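Local atomic coordinates of hypothetical protein MerP (Cupriavidus metallidurans, PDB entry 1OSD), a protein that probably binds mercuric ions in the periplasm as part of a bacterial mercury-resistance system. Residues A60-A64 with G65-S69. Residues are numbered along the deposited sequence; the frame is centred on the assembly and turned at random.
Sequences ATADA and GYPSS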
ATOM      1  N   ALA A  60       7.627   0.488  -1.649  1.00 36.41           N
ATOM      2  CA  ALA A  60       7.635  -0.341  -0.466  1.00 37.34           C
ATOM      3  C   ALA A  60       6.990  -1.738  -0.707  1.00 36.15           C
ATOM      4  O   ALA A  60       7.374  -2.773  -0.081  1.00 34.31           O
ATOM      5  CB  ALA A  60       6.875   0.405   0.655  1.00 37.41           C
ATOM      6  N   THR A  61       5.876  -1.750  -1.471  1.00 35.87           N
ATOM      7  CA  THR A  61       5.112  -3.000  -1.702  1.00 35.67           C
ATOM      8  C   THR A  61       5.940  -3.915  -2.587  1.00 35.08           C
ATOM      9  O   THR A  61       6.073  -5.146  -2.302  1.00 31.69           O
ATOM     10  CB  THR A  61       3.687  -2.753  -2.280  1.00 35.46           C
ATOM     11  OG1 THR A  61       3.713  -2.228  -3.623  1.00 42.63           O
ATOM     12  CG2 THR A  61       2.930  -1.685  -1.441  1.00 36.43           C
ATOM     13  N   ALA A  62       6.593  -3.316  -3.592  1.00 33.61           N
ATOM     14  CA  ALA A  62       7.353  -4.187  -4.551  1.00 33.98           C
ATOM     15  C   ALA A  62       8.521  -4.821  -3.812  1.00 34.39           C
ATOM     16  O   ALA A  62       8.783  -6.036  -3.915  1.00 35.75           O
ATOM     17  CB  ALA A  62       7.878  -3.398  -5.777  1.00 34.69           C
ATOM     18  N   ASP A  63       9.142  -4.043  -2.939  1.00 36.14           N
ATOM     19  CA  ASP A  63      10.225  -4.537  -2.074  1.00 36.35           C
ATOM     20  C   ASP A  63       9.801  -5.762  -1.283  1.00 36.73           C
ATOM     21  O   ASP A  63      10.550  -6.787  -1.158  1.00 37.45           O
ATOM     22  CB  ASP A  63      10.712  -3.393  -1.142  1.00 36.32           C
ATOM     23  CG  ASP A  63      11.672  -2.427  -1.842  1.00 39.88           C
ATOM     24  OD1 ASP A  63      12.004  -2.689  -3.000  1.00 35.20           O
ATOM     25  OD2 ASP A  63      12.167  -1.384  -1.294  1.00 39.37           O
ATOM     26  N   ALA A  64       8.566  -5.704  -0.764  1.00 32.38           N
ATOM     27  CA  ALA A  64       8.070  -6.776   0.003  1.00 33.37           C
ATOM     28  C   ALA A  64       7.583  -7.940  -0.840  1.00 32.33           C
ATOM     29  O   ALA A  64       7.139  -8.946  -0.269  1.00 33.84           O
ATOM     30  CB  ALA A  64       6.933  -6.277   0.900  1.00 35.19           C
ATOM     31  N   GLY A  65       7.585  -7.773  -2.172  1.00 33.86           N
ATOM     32  CA  GLY A  65       7.280  -8.884  -3.064  1.00 34.96           C
ATOM     33  C   GLY A  65       6.087  -8.672  -3.951  1.00 34.76           C
ATOM     34  O   GLY A  65       5.877  -9.485  -4.851  1.00 37.37           O
ATOM     35  N   TYR A  66       5.326  -7.574  -3.728  1.00 34.76           N
ATOM     36  CA  TYR A  66       4.026  -7.357  -4.265  1.00 32.98           C
ATOM     37  C   TYR A  66       3.930  -5.953  -4.893  1.00 34.49           C
ATOM     38  O   TYR A  66       3.373  -5.002  -4.316  1.00 34.02           O
ATOM     39  CB  TYR A  66       2.962  -7.592  -3.171  1.00 31.92           C
ATOM     40  CG  TYR A  66       3.196  -8.870  -2.387  1.00 35.92           C
ATOM     41  CD1 TYR A  66       2.574 -10.060  -2.768  1.00 38.69           C
ATOM     42  CD2 TYR A  66       4.015  -8.890  -1.249  1.00 35.87           C
ATOM     43  CE1 TYR A  66       2.748 -11.244  -2.021  1.00 34.85           C
ATOM     44  CE2 TYR A  66       4.180 -10.084  -0.497  1.00 35.50           C
ATOM     45  CZ  TYR A  66       3.569 -11.215  -0.893  1.00 31.23           C
ATOM     46  OH  TYR A  66       3.852 -12.399  -0.294  1.00 36.96           O
ATOM     47  N   PRO A  67       4.494  -5.831  -6.103  1.00 36.44           N
ATOM     48  CA  PRO A  67       4.447  -4.594  -6.877  1.00 38.02           C
ATOM     49  C   PRO A  67       3.002  -4.072  -6.971  1.00 37.20           C
ATOM     50  O   PRO A  67       2.145  -4.903  -7.016  1.00 38.73           O
ATOM     51  CB  PRO A  67       5.061  -5.025  -8.254  1.00 37.32           C
ATOM     52  CG  PRO A  67       6.042  -6.088  -7.859  1.00 38.42           C
ATOM     53  CD  PRO A  67       5.223  -6.864  -6.848  1.00 38.40           C
ATOM     54  N   SER A  68       2.776  -2.760  -7.010  1.00 36.83           N
ATOM     55  CA  SER A  68       1.421  -2.230  -7.066  1.00 34.33           C
ATOM     56  C   SER A  68       1.404  -0.972  -7.918  1.00 34.37           C
ATOM     57  O   SER A  68       2.423  -0.539  -8.319  1.00 36.65           O
ATOM     58  CB  SER A  68       0.932  -1.986  -5.679  1.00 34.95           C
ATOM     59  OG  SER A  68       1.594  -0.865  -5.078  1.00 28.53           O
ATOM     60  N   SER A  69       0.212  -0.496  -8.271  1.00 35.07           N
ATOM     61  CA  SER A  69      -0.096   0.697  -9.051  1.00 34.45           C
ATOM     62  C   SER A  69      -1.379   1.274  -8.487  1.00 34.87           C
ATOM     63  O   SER A  69      -2.077   0.643  -7.767  1.00 33.09           O
ATOM     64  CB  SER A  69      -0.332   0.322 -10.472  1.00 36.68           C
ATOM     65  OG  SER A  69      -1.273  -0.721 -10.570  1.00 39.87           O
TER
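Thr-61 and Ser-68 both place their hydroxyl between the backbone N and the carbonyl carbon, with chi1 of 67° and 71°. These torsions turn the two oxygens toward each other. Ser-68 OG donates to Thr-61 OG1 at 2.9 Å. Thr-61 OG1 also lies 2.9 Å from Tyr-66 O. Its single proton has a second acceptor in Thr-58 O, one turn earlier in the helix, and the choice between the two is not settled. The hydroxyl thus has three polar partners; Tyr-66 O and Ser-68 OG belong to the chain leaving the helix, Thr-58 O to the helix itself. The methyl CG2 of Thr-61 lies beside its own backbone N, and the side chain packs on Ile-25 of helix 17-26.

Helix 54-63 is closed here by a Schellman motif. Gly-65 has a positive phi, at which a CB would be pressed against Ala-64 O. Gly-65 N donates to Ala-62 O at 2.7 Å, on a bent path. Tyr-66 N reaches back to Thr-61 O at 2.9 Å and much straighter, with an N-H...O angle of 163°. In this heavy-metal-associated domain of ferredoxin-like βαββαβ topology, the turn leads from the second helix into strand 69-70 at the sheet edge.

The Tyr-66 ring comes back beside the helix end. Its CE2 lies 3.2 Å from Ala-64 O, which meets the ring obliquely. Thr-61 O lies at the ring edge, near its plane. The same side chain touches Thr-20 and Cys-17, whose disulfide with Cys-14 is formed in this oxidized protein. Pro-67 follows, and its CG rests 3.9 Å from Ala-62 CB.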